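PDB 6FJY: CsuC from Acinetobacter baumannii, which acts as the chaperone of the archaic chaperone-usher Csu pili, holding the tip adhesion subunit CsuE in a pre-assembly complex, probably through donor-strand complementation. Local coordinates for residues 35-40 and 118-123; 60-63 and 69-72. One frame throughout, in Å; residues are numbered along the deposited sequence.

Both contacts belong to the Ig-like, PapD-type chaperone domain, and their centres lie about 17 Å apart. Contact 2 is nested in the chain between the two strands of contact 1, and Ile-35 joins them. Ile-35 N reaches Pro-60 O at 2.8 Å, a probable backbone hydrogen bond between neighbouring strands, while Ile-35 CG2 packs on Leu-72 CD1 at 3.5 Å. Contact 1 is the deeper of the two and lies nearer the partner subunit: aromatic packing from the other protein reaches both Ile-118 and Pro-119. Contact 2, at the margin of the sandwich, is touched by no other protein chain of the complex.

Contact 1: 35-40 and 118-123; sequences IRVFKW and IPLFAY
Val-37 meets Leu-120 methyl to methyl, CG1 to CD2 at 4.1 Å, the two side chains crossing at about a right angle. CG1 of Val-37 stands anti to its backbone N (chi1 -179°), which carries this branch to the leucine. Leucine, one carbon longer, makes up the reach from the far strand, so two compact aliphatic groups fill the gap between backbones whose nearest CA atoms, Val-37 CA and Leu-120 CA, are 8.7 Å apart. Val-37 also packs on Tyr-88 and Leu-120 on Leu-74. Three residues on, Trp-40 turns to the other side. Its six-membered ring presents CZ3 to two partners at once: Pro-119 CB at 4.1 Å, with the side chains running side by side in the same direction, and Phe-121 CZ, also at 4.1 Å, met obliquely. The indole is wide enough to span the gap to the second strand, and the proline offers it a stiff aliphatic surface. The polar corner of the indole looks elsewhere, NE1 bonding to Asp-47, while Arg-89 makes a cation-pi contact and Tyr-196 an edge-to-face one; Phe-121 in turn stacks on Phe-172. Strand 85-95 pairs with both strands and lies between them; segments 35-40 and 118-123 cross at -70°. Because side chains alternate along a strand, Leu-120 meets Val-37 on one face while Pro-119 and Phe-121 meet Trp-40 on the other. All five touching residues are buried and present apolar groups. The contact therefore rests on packing and the exclusion of water, with the tryptophan N-H satisfied outside it.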
loop_
_atom_site.group_PDB
_atom_site.type_symbol
_atom_site.label_atom_id
_atom_site.label_comp_id
_atom_site.label_asym_id
_atom_site.label_seq_id
_atom_site.Cartn_x
_atom_site.Cartn_y
_atom_site.Cartn_z
ATOM N N ILE A 35 2.783 3.101 16.907
ATOM C CA ILE A 35 1.711 2.584 16.067
ATOM C C ILE A 35 0.473 2.394 16.928
ATOM O O ILE A 35 0.540 1.750 17.977
ATOM C CB ILE A 35 2.110 1.257 15.400
ATOM C CG1 ILE A 35 3.397 1.434 14.590
ATOM C CG2 ILE A 35 1.026 0.791 14.476
ATOM C CD1 ILE A 35 4.661 1.069 15.359
ATOM N N ARG A 36 -0.646 2.974 16.505
ATOM C CA ARG A 36 -1.939 2.753 17.144
ATOM C C ARG A 36 -2.997 2.500 16.075
ATOM O O ARG A 36 -2.859 2.934 14.932
ATOM C CB ARG A 36 -2.354 3.944 18.013
ATOM C CG ARG A 36 -1.545 4.088 19.305
ATOM C CD ARG A 36 -1.853 5.394 20.003
ATOM N NE ARG A 36 -1.395 6.544 19.230
ATOM C CZ ARG A 36 -1.647 7.809 19.553
ATOM N NH1 ARG A 36 -2.368 8.090 20.632
ATOM N NH2 ARG A 36 -1.190 8.794 18.792
ATOM N N VAL A 37 -4.051 1.769 16.434
ATOM C CA VAL A 37 -5.144 1.517 15.501
ATOM C C VAL A 37 -6.448 1.917 16.180
ATOM O O VAL A 37 -6.780 1.410 17.254
ATOM C CB VAL A 37 -5.197 0.057 15.018
ATOM C CG1 VAL A 37 -6.355 -0.142 14.029
ATOM C CG2 VAL A 37 -3.890 -0.324 14.371
ATOM N N PHE A 38 -7.192 2.799 15.537
ATOM C CA PHE A 38 -8.439 3.324 16.055
ATOM C C PHE A 38 -9.598 2.836 15.202
ATOM O O PHE A 38 -9.460 2.637 13.996
ATOM C CB PHE A 38 -8.424 4.858 16.072
ATOM C CG PHE A 38 -7.429 5.445 17.034
ATOM C CD1 PHE A 38 -7.786 5.700 18.350
ATOM C CD2 PHE A 38 -6.129 5.718 16.635
ATOM C CE1 PHE A 38 -6.874 6.237 19.235
ATOM C CE2 PHE A 38 -5.216 6.258 17.518
ATOM C CZ PHE A 38 -5.584 6.513 18.817
ATOM N N LYS A 39 -10.737 2.630 15.853
ATOM C CA LYS A 39 -11.958 2.332 15.134
ATOM C C LYS A 39 -12.515 3.630 14.575
ATOM O O LYS A 39 -12.435 4.685 15.211
ATOM C CB LYS A 39 -12.973 1.650 16.040
ATOM C CG LYS A 39 -14.020 0.840 15.295
ATOM C CD LYS A 39 -14.697 -0.159 16.227
ATOM C CE LYS A 39 -15.648 -1.087 15.473
ATOM N NZ LYS A 39 -16.273 -2.101 16.386
ATOM N N TRP A 40 -13.030 3.552 13.353
ATOM C CA TRP A 40 -13.427 4.706 12.563
ATOM C C TRP A 40 -14.905 4.582 12.224
ATOM O O TRP A 40 -15.318 3.603 11.596
ATOM C CB TRP A 40 -12.566 4.773 11.303
ATOM C CG TRP A 40 -12.868 5.863 10.337
ATOM C CD1 TRP A 40 -13.589 6.989 10.554
ATOM C CD2 TRP A 40 -12.442 5.910 8.965
ATOM N NE1 TRP A 40 -13.642 7.744 9.399
ATOM C CE2 TRP A 40 -12.942 7.102 8.414
ATOM C CE3 TRP A 40 -11.679 5.059 8.162
ATOM C CZ2 TRP A 40 -12.717 7.467 7.090
ATOM C CZ3 TRP A 40 -11.461 5.414 6.842
ATOM C CH2 TRP A 40 -11.981 6.618 6.320
ATOM N N ILE A 118 -3.708 6.421 8.116
ATOM C CA ILE A 118 -3.798 5.445 7.044
ATOM C C ILE A 118 -5.131 4.697 7.166
ATOM O O ILE A 118 -5.438 4.180 8.242
ATOM C CB ILE A 118 -2.617 4.463 7.064
ATOM C CG1 ILE A 118 -1.357 5.165 6.524
ATOM C CG2 ILE A 118 -2.944 3.203 6.301
ATOM C CD1 ILE A 118 -0.087 4.356 6.719
ATOM N N PRO A 119 -5.933 4.620 6.104
ATOM C CA PRO A 119 -7.208 3.901 6.201
ATOM C C PRO A 119 -6.988 2.398 6.195
ATOM O O PRO A 119 -6.217 1.859 5.396
ATOM C CB PRO A 119 -7.953 4.353 4.945
ATOM C CG PRO A 119 -6.837 4.564 3.936
ATOM C CD PRO A 119 -5.690 5.128 4.736
ATOM N N LEU A 120 -7.709 1.718 7.071
ATOM C CA LEU A 120 -7.585 0.279 7.238
ATOM C C LEU A 120 -8.973 -0.344 7.267
ATOM O O LEU A 120 -9.855 0.141 7.984
ATOM C CB LEU A 120 -6.835 -0.029 8.524
ATOM C CG LEU A 120 -6.741 -1.508 8.866
ATOM C CD1 LEU A 120 -5.878 -2.274 7.827
ATOM C CD2 LEU A 120 -6.212 -1.649 10.252
ATOM N N PHE A 121 -9.182 -1.382 6.462
ATOM C CA PHE A 121 -10.478 -2.050 6.403
ATOM C C PHE A 121 -10.337 -3.545 6.634
ATOM O O PHE A 121 -9.489 -4.197 6.028
ATOM C CB PHE A 121 -11.169 -1.818 5.067
ATOM C CG PHE A 121 -11.449 -0.382 4.793
ATOM C CD1 PHE A 121 -12.533 0.240 5.374
ATOM C CD2 PHE A 121 -10.635 0.350 3.937
ATOM C CE1 PHE A 121 -12.807 1.580 5.127
ATOM C CE2 PHE A 121 -10.904 1.688 3.694
ATOM C CZ PHE A 121 -11.995 2.299 4.283
ATOM N N ALA A 122 -11.220 -4.089 7.469
ATOM C CA ALA A 122 -11.277 -5.519 7.725
ATOM C C ALA A 122 -12.678 -6.053 7.420
ATOM O O ALA A 122 -13.685 -5.353 7.582
ATOM C CB ALA A 122 -10.865 -5.828 9.169
ATOM N N TYR A 123 -12.731 -7.301 6.965
ATOM C CA TYR A 123 -13.926 -7.857 6.350
ATOM C C TYR A 123 -14.394 -9.095 7.092
ATOM O O TYR A 123 -13.594 -9.981 7.410
ATOM C CB TYR A 123 -13.681 -8.177 4.867
ATOM C CG TYR A 123 -13.454 -6.912 4.086
ATOM C CD1 TYR A 123 -14.531 -6.187 3.594
ATOM C CD2 TYR A 123 -12.166 -6.403 3.893
ATOM C CE1 TYR A 123 -14.331 -5.006 2.905
ATOM C CE2 TYR A 123 -11.953 -5.216 3.200
ATOM C CZ TYR A 123 -13.035 -4.516 2.725
ATOM O OH TYR A 123 -12.858 -3.343 2.039
#

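Contact 2: 60-63 and 69-72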
loop_
_atom_site.group_PDB
_atom_site.type_symbol
_atom_site.label_atom_id
_atom_site.label_comp_id
_atom_site.label_asym_id
_atom_site.label_seq_id
_atom_site.Cartn_x
_atom_site.Cartn_y
_atom_site.Cartn_z
ATOM N N PRO A 60 3.574 -2.235 19.058
ATOM C CA PRO A 60 2.983 -0.899 19.243
ATOM C C PRO A 60 4.012 0.229 19.174
ATOM O O PRO A 60 3.626 1.385 18.969
ATOM C CB PRO A 60 2.296 -0.997 20.615
ATOM C CG PRO A 60 3.078 -2.060 21.337
ATOM C CD PRO A 60 3.546 -3.035 20.301
ATOM N N VAL A 61 5.295 -0.059 19.387
ATOM C CA VAL A 61 6.380 0.915 19.247
ATOM C C VAL A 61 7.603 0.214 18.677
ATOM O O VAL A 61 7.917 -0.917 19.061
ATOM C CB VAL A 61 6.790 1.596 20.574
ATOM C CG1 VAL A 61 7.782 2.729 20.273
ATOM C CG2 VAL A 61 5.590 2.147 21.318
ATOM N N ALA A 62 8.311 0.893 17.777
ATOM C CA ALA A 62 9.533 0.327 17.225
ATOM C C ALA A 62 10.554 1.421 16.957
ATOM O O ALA A 62 10.207 2.553 16.605
ATOM C CB ALA A 62 9.272 -0.436 15.924
ATOM N N LYS A 63 11.823 1.048 17.101
ATOM C CA LYS A 63 12.946 1.875 16.684
ATOM C C LYS A 63 13.378 1.377 15.313
ATOM O O LYS A 63 13.739 0.204 15.159
ATOM C CB LYS A 63 14.094 1.794 17.688
ATOM C CG LYS A 63 15.259 2.741 17.417
ATOM C CD LYS A 63 16.388 2.532 18.423
ATOM C CE LYS A 63 15.915 2.719 19.858
ATOM N NZ LYS A 63 17.056 2.679 20.827
ATOM N N LYS A 69 14.307 -2.584 8.117
ATOM C CA LYS A 69 12.988 -2.853 7.563
ATOM C C LYS A 69 12.241 -3.691 8.590
ATOM O O LYS A 69 12.645 -4.821 8.894
ATOM C CB LYS A 69 13.095 -3.568 6.214
ATOM C CG LYS A 69 11.767 -3.807 5.513
ATOM C CD LYS A 69 11.991 -4.478 4.179
ATOM C CE LYS A 69 10.669 -4.829 3.503
ATOM N NZ LYS A 69 10.896 -5.534 2.182
ATOM N N HIS A 70 11.195 -3.125 9.169
ATOM C CA HIS A 70 10.387 -3.828 10.153
ATOM C C HIS A 70 9.012 -4.130 9.569
ATOM O O HIS A 70 8.493 -3.384 8.736
ATOM C CB HIS A 70 10.225 -3.012 11.443
ATOM C CG HIS A 70 11.496 -2.793 12.204
ATOM N ND1 HIS A 70 11.538 -2.793 13.584
ATOM C CD2 HIS A 70 12.760 -2.533 11.790
ATOM C CE1 HIS A 70 12.779 -2.578 13.987
ATOM N NE2 HIS A 70 13.541 -2.420 12.920
ATOM N N MET A 71 8.423 -5.234 10.007
ATOM C CA MET A 71 7.043 -5.529 9.659
ATOM C C MET A 71 6.146 -5.052 10.790
ATOM O O MET A 71 6.474 -5.207 11.972
ATOM C CB MET A 71 6.841 -7.015 9.365
ATOM C CG MET A 71 5.451 -7.364 8.844
ATOM S SD MET A 71 5.207 -9.121 8.678
ATOM C CE MET A 71 4.942 -9.451 10.322
ATOM N N LEU A 72 5.056 -4.400 10.410
ATOM C CA LEU A 72 3.979 -4.036 11.315
ATOM C C LEU A 72 2.839 -5.015 11.063
ATOM O O LEU A 72 2.210 -4.993 10.002
ATOM C CB LEU A 72 3.553 -2.587 11.101
ATOM C CG LEU A 72 2.220 -2.123 11.706
ATOM C CD1 LEU A 72 2.155 -2.330 13.227
ATOM C CD2 LEU A 72 1.996 -0.666 11.356
#
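The beta hairpin of strands 55-64 and 69-76 carries this contact along the margin of the Ig-like sandwich. Ala-62 and His-70 turn their side chains towards each other, CB of Ala-62 lying 4.0 Å from His-70 ND1. The strands stand well apart here, with Ala-62 CA and His-70 CA separated by 8.2 Å, and each backbone pairs with a different neighbour: Ala-62 with Val-33, His-70 with Leu-23. An imidazole bridges that gap while alanine, with its single methyl, leaves room for the ring. With CG anti to the carbonyl carbon (chi1 -65°), His-70 sends its far end across to the chain at Lys-63. There CE1 of His-70 comes within 3.2 Å of Lys-63 O, an obliquely placed approach of a ring carbon to a carbonyl. His-70 NE2 is 3.5 Å from Lys-63 O, but the angle is too poor for a hydrogen bond; NE2 instead bonds to OE1 of Glu-68, just before the strand. A carboxylate at NE2 and a carbonyl oxygen near CE1 would probably make a positively charged ring more favourable. Lys-63 gives the histidine its backbone alone: its CB is directed away from the other strand, and the exposed side chain packs on Met-32. Ile-64 flanks the histidine ring on the same strand as Lys-63. Two consecutive strands that diverge to pair with different neighbours, joined by side chains facing inward between them, are a feature of the Ig-like beta sandwich, where such a hairpin links the two layers at their margin.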